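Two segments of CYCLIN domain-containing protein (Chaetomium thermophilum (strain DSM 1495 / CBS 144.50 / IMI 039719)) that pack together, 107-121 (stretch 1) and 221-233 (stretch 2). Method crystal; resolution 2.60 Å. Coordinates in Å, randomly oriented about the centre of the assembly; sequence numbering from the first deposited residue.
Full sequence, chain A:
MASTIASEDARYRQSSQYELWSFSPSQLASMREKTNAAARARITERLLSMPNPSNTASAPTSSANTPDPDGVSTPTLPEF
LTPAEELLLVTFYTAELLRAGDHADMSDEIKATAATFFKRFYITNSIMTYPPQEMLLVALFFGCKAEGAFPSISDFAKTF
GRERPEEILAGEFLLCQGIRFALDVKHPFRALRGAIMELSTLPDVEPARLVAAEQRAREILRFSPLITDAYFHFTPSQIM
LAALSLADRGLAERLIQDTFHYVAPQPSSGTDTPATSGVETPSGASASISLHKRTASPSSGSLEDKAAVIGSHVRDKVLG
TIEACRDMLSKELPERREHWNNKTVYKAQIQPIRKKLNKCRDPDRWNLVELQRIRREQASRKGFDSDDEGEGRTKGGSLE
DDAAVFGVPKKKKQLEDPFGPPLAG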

# COMPACT_ATOMS: atom_id res chain seq x y z
N SER A 107 11.01 9.54 7.32
CA SER A 107 10.10 8.96 8.29
C SER A 107 10.53 7.54 8.65
O SER A 107 11.20 6.85 7.87
CB SER A 107 8.67 8.96 7.76
OG SER A 107 8.61 8.39 6.46
N ASP A 108 10.15 7.11 9.85
CA ASP A 108 10.50 5.76 10.30
C ASP A 108 9.92 4.70 9.38
O ASP A 108 10.55 3.67 9.12
CB ASP A 108 10.02 5.54 11.73
CG ASP A 108 10.84 6.30 12.76
OD1 ASP A 108 11.92 6.83 12.40
OD2 ASP A 108 10.41 6.37 13.93
N GLU A 109 8.70 4.92 8.88
CA GLU A 109 8.09 3.94 7.98
C GLU A 109 8.85 3.84 6.67
O GLU A 109 8.93 2.75 6.09
CB GLU A 109 6.63 4.29 7.73
CG GLU A 109 5.75 4.23 8.98
CD GLU A 109 4.48 3.45 8.75
OE1 GLU A 109 4.31 2.38 9.37
OE2 GLU A 109 3.64 3.90 7.94
N ILE A 110 9.40 4.95 6.18
CA ILE A 110 10.19 4.91 4.95
C ILE A 110 11.48 4.13 5.19
O ILE A 110 11.82 3.22 4.43
CB ILE A 110 10.47 6.33 4.44
CG1 ILE A 110 9.20 6.93 3.82
CG2 ILE A 110 11.60 6.32 3.42
CD1 ILE A 110 9.34 8.38 3.39
N LYS A 111 12.21 4.48 6.25
CA LYS A 111 13.44 3.77 6.57
C LYS A 111 13.21 2.27 6.63
O LYS A 111 13.92 1.48 6.00
CB LYS A 111 14.00 4.27 7.91
CG LYS A 111 14.35 5.74 7.95
CD LYS A 111 14.76 6.16 9.35
CE LYS A 111 15.07 7.64 9.42
NZ LYS A 111 14.70 8.22 10.74
N ALA A 112 12.20 1.85 7.40
CA ALA A 112 11.96 0.42 7.58
C ALA A 112 11.59 -0.25 6.26
O ALA A 112 12.00 -1.39 6.01
CB ALA A 112 10.85 0.21 8.62
N THR A 113 10.83 0.43 5.41
CA THR A 113 10.47 -0.14 4.12
C THR A 113 11.67 -0.22 3.20
O THR A 113 11.88 -1.24 2.52
CB THR A 113 9.36 0.68 3.47
OG1 THR A 113 8.15 0.54 4.23
CG2 THR A 113 9.12 0.22 2.04
N ALA A 114 12.48 0.84 3.14
CA ALA A 114 13.68 0.82 2.31
C ALA A 114 14.63 -0.28 2.76
O ALA A 114 15.18 -1.02 1.93
CB ALA A 114 14.37 2.19 2.36
N ALA A 115 14.85 -0.39 4.07
CA ALA A 115 15.73 -1.44 4.58
C ALA A 115 15.20 -2.82 4.22
O ALA A 115 15.96 -3.71 3.81
CB ALA A 115 15.89 -1.30 6.09
N THR A 116 13.89 -3.03 4.37
CA THR A 116 13.30 -4.34 4.07
C THR A 116 13.44 -4.67 2.58
O THR A 116 13.76 -5.81 2.22
CB THR A 116 11.84 -4.37 4.50
OG1 THR A 116 11.75 -4.12 5.91
CG2 THR A 116 11.22 -5.72 4.18
N PHE A 117 13.18 -3.69 1.71
CA PHE A 117 13.42 -3.91 0.28
C PHE A 117 14.87 -4.30 0.03
O PHE A 117 15.15 -5.16 -0.81
CB PHE A 117 13.08 -2.65 -0.51
CG PHE A 117 11.60 -2.36 -0.63
CD1 PHE A 117 10.65 -3.29 -0.22
CD2 PHE A 117 11.16 -1.16 -1.17
CE1 PHE A 117 9.30 -3.02 -0.34
CE2 PHE A 117 9.81 -0.89 -1.29
CZ PHE A 117 8.88 -1.82 -0.87
N PHE A 118 15.81 -3.68 0.74
CA PHE A 118 17.21 -4.01 0.57
C PHE A 118 17.48 -5.46 0.97
O PHE A 118 18.13 -6.21 0.24
CB PHE A 118 18.08 -3.04 1.37
CG PHE A 118 19.56 -3.21 1.14
CD1 PHE A 118 20.18 -2.60 0.07
CD2 PHE A 118 20.32 -3.97 2.02
CE1 PHE A 118 21.54 -2.76 -0.14
CE2 PHE A 118 21.68 -4.12 1.82
CZ PHE A 118 22.29 -3.51 0.74
N LYS A 119 16.98 -5.87 2.14
CA LYS A 119 17.18 -7.24 2.59
C LYS A 119 16.49 -8.23 1.66
O LYS A 119 17.04 -9.31 1.37
CB LYS A 119 16.67 -7.42 4.02
CG LYS A 119 17.43 -6.63 5.07
CD LYS A 119 16.85 -6.88 6.46
CE LYS A 119 17.61 -7.96 7.21
NZ LYS A 119 19.08 -7.70 7.30
N ARG A 120 15.29 -7.89 1.20
CA ARG A 120 14.58 -8.79 0.30
C ARG A 120 15.25 -8.87 -1.06
O ARG A 120 15.24 -9.94 -1.70
CB ARG A 120 13.13 -8.31 0.14
CG ARG A 120 12.28 -8.48 1.38
CD ARG A 120 10.87 -7.99 1.12
NE ARG A 120 10.01 -8.11 2.29
CZ ARG A 120 8.72 -7.81 2.30
NH1 ARG A 120 8.14 -7.36 1.19
NH2 ARG A 120 8.01 -7.95 3.40
N PHE A 121 15.86 -7.78 -1.53
CA PHE A 121 16.52 -7.81 -2.83
C PHE A 121 17.68 -8.79 -2.84
O PHE A 121 17.86 -9.54 -3.81
CB PHE A 121 17.01 -6.40 -3.19
CG PHE A 121 17.74 -6.33 -4.50
CD1 PHE A 121 17.05 -6.22 -5.70
CD2 PHE A 121 19.13 -6.37 -4.54
CE1 PHE A 121 17.72 -6.16 -6.90
CE2 PHE A 121 19.81 -6.31 -5.74
CZ PHE A 121 19.10 -6.20 -6.93
N LEU A 221 12.82 -1.00 17.97
CA LEU A 221 12.16 -1.30 16.70
C LEU A 221 12.83 -0.58 15.54
O LEU A 221 12.85 -1.10 14.42
CB LEU A 221 10.68 -0.93 16.78
CG LEU A 221 9.80 -1.79 17.69
CD1 LEU A 221 8.36 -1.27 17.67
CD2 LEU A 221 9.84 -3.26 17.29
N ARG A 222 13.39 0.60 15.80
CA ARG A 222 14.02 1.40 14.75
C ARG A 222 15.33 0.80 14.25
O ARG A 222 15.85 1.28 13.24
CB ARG A 222 14.28 2.81 15.27
CG ARG A 222 13.06 3.72 15.24
CD ARG A 222 13.14 4.81 16.29
NE ARG A 222 12.11 5.83 16.10
CZ ARG A 222 12.26 7.12 16.41
NH1 ARG A 222 11.26 7.97 16.18
NH2 ARG A 222 13.39 7.56 16.95
N PHE A 223 15.89 -0.21 14.92
CA PHE A 223 17.19 -0.73 14.52
C PHE A 223 17.24 -2.25 14.59
O PHE A 223 17.62 -2.91 13.61
CB PHE A 223 18.29 -0.13 15.41
CG PHE A 223 19.68 -0.45 14.94
CD1 PHE A 223 20.30 0.35 14.01
CD2 PHE A 223 20.36 -1.55 15.43
CE1 PHE A 223 21.58 0.07 13.57
CE2 PHE A 223 21.64 -1.84 15.00
CZ PHE A 223 22.25 -1.02 14.06
N SER A 224 16.88 -2.82 15.74
CA SER A 224 17.11 -4.24 15.98
C SER A 224 16.45 -5.14 14.94
O SER A 224 17.15 -6.01 14.38
CB SER A 224 16.65 -4.61 17.39
OG SER A 224 17.66 -4.35 18.35
N PRO A 225 15.16 -5.01 14.63
CA PRO A 225 14.54 -5.95 13.69
C PRO A 225 14.81 -5.64 12.23
O PRO A 225 14.48 -6.46 11.36
CB PRO A 225 13.05 -5.83 14.02
CG PRO A 225 12.90 -4.39 14.41
CD PRO A 225 14.20 -4.00 15.10
N LEU A 226 15.40 -4.48 11.92
CA LEU A 226 15.75 -4.12 10.56
C LEU A 226 17.13 -4.64 10.17
O LEU A 226 17.39 -4.89 8.99
CB LEU A 226 15.72 -2.60 10.39
CG LEU A 226 14.41 -1.93 10.80
CD1 LEU A 226 14.52 -0.42 10.63
CD2 LEU A 226 13.23 -2.47 10.01
N ILE A 227 18.02 -4.81 11.15
CA ILE A 227 19.36 -5.32 10.89
C ILE A 227 19.43 -6.84 11.00
O ILE A 227 20.36 -7.45 10.46
CB ILE A 227 20.38 -4.68 11.85
CG1 ILE A 227 20.36 -3.15 11.71
CG2 ILE A 227 21.78 -5.20 11.58
CD1 ILE A 227 20.66 -2.65 10.30
N THR A 228 18.47 -7.46 11.67
CA THR A 228 18.39 -8.90 11.82
C THR A 228 17.26 -9.44 10.95
O THR A 228 16.55 -8.69 10.28
CB THR A 228 18.19 -9.27 13.29
OG1 THR A 228 18.49 -10.66 13.49
CG2 THR A 228 16.75 -9.00 13.72
N ASP A 229 17.09 -10.77 10.97
CA ASP A 229 16.06 -11.44 10.18
C ASP A 229 14.71 -11.50 10.89
O ASP A 229 13.94 -12.45 10.68
CB ASP A 229 16.53 -12.85 9.81
CG ASP A 229 17.76 -12.84 8.94
OD1 ASP A 229 18.03 -11.80 8.30
OD2 ASP A 229 18.46 -13.88 8.88
N ALA A 230 14.39 -10.51 11.73
CA ALA A 230 13.16 -10.57 12.51
C ALA A 230 11.93 -10.62 11.60
O ALA A 230 11.01 -11.41 11.84
CB ALA A 230 13.08 -9.37 13.45
N TYR A 231 11.89 -9.79 10.56
CA TYR A 231 10.70 -9.71 9.72
C TYR A 231 10.39 -11.04 9.05
O TYR A 231 9.21 -11.35 8.82
CB TYR A 231 10.88 -8.63 8.66
CG TYR A 231 10.59 -7.22 9.14
CD1 TYR A 231 11.06 -6.77 10.36
CD2 TYR A 231 9.86 -6.34 8.35
CE1 TYR A 231 10.80 -5.49 10.80
CE2 TYR A 231 9.60 -5.05 8.78
CZ TYR A 231 10.07 -4.63 10.01
OH TYR A 231 9.81 -3.35 10.44
N PHE A 232 11.41 -11.85 8.75
CA PHE A 232 11.20 -13.07 8.00
C PHE A 232 10.59 -14.19 8.84
O PHE A 232 9.98 -15.10 8.28
CB PHE A 232 12.52 -13.57 7.40
CG PHE A 232 13.17 -12.59 6.47
CD1 PHE A 232 12.52 -12.16 5.32
CD2 PHE A 232 14.45 -12.12 6.72
CE1 PHE A 232 13.12 -11.26 4.46
CE2 PHE A 232 15.05 -11.23 5.87
CZ PHE A 232 14.39 -10.80 4.73
N HIS A 233 10.75 -14.15 10.16
CA HIS A 233 10.31 -15.23 11.03
C HIS A 233 9.22 -14.83 12.02
O HIS A 233 8.67 -15.71 12.68
CB HIS A 233 11.50 -15.79 11.81
CG HIS A 233 12.71 -16.03 10.97
ND1 HIS A 233 12.70 -16.87 9.87
CD2 HIS A 233 13.97 -15.54 11.06
CE1 HIS A 233 13.90 -16.88 9.32
NE2 HIS A 233 14.69 -16.09 10.02

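The contact between the two stretches buries 544 Å² in total, and Lys119, Leu226 and Phe232 cover the largest shares. Residues 108-121 form a regular helix, whereas the partner is a short helical turn, 224-227, followed by a non-helical step at Thr228 and Asp229 and a second, weakly bonded turn.

Lys119 covers the most surface. Its CA-to-CB bond points toward the partner, and the chain leaves with chi1 in m and chi2 in t before bending at chi3 (96°), which lays the aliphatic carbons along the backbone where the first turn ends. Lys119 CD lies 3.3 Å from Leu226 O, and Lys119 CE lies 3.3 Å from Thr228 O. At the tip, Lys119 NZ gives a weak hydrogen bond to Ile227 O at 3.4 Å. A long amine suits this place: its methylenes fill space beside the chain, while its charged end reaches a region rich in carbonyl oxygens. Lys119 NZ is also 4.3 Å from Asp229 OD1, too far for a salt bridge but close enough for the opposite charges to favour each other.

Leu226 supplies the apolar centre. Its CA-to-CB bond runs sideways, yet the m,t rotamer brings the end of the side chain nearer the helix, where Leu226 CD2 packs 3.8 Å from Ala112 CB. One turn further on, Ala115 CB lies 4.5 Å from Leu226 CB. The small methyls of the two alanines leave room for the leucine.

Phe232 closes the far end. The edge of its ring meets the aliphatic parts of two successive helix residues: Lys119 CB is 4.1 Å from Phe232 CZ, and Arg120 CG is 4.2 Å from Phe232 CE1. The CA-to-CB bond of Tyr231 points toward the helix, and Tyr231 CE2 lies 3.7 Å from Thr116 OG1 and Tyr231 OH 4.1 Å from Ala112 CB. The threonine hydroxyl is satisfied within its own helix, where Thr116 OG1 donates to Ala112 O at 2.7 Å; Tyr231 OH is hydrogen-bonded elsewhere in the structure.

At the start of the helix the contact becomes polar and less deeply buried. Asp108 OD2 forms a salt bridge with Arg222 NE at 2.8 Å, and Arg222 NH1 also donates to Asp108 OD2 at 2.9 Å. Both hydrogen bonds are weak, with angles of 124° and 121°, and Asp108 OD1 lies over one face of the guanidinium. The same carboxylate serves its own helix through a salt bridge from Asp108 OD1 to Lys111 NZ at 3.5 Å.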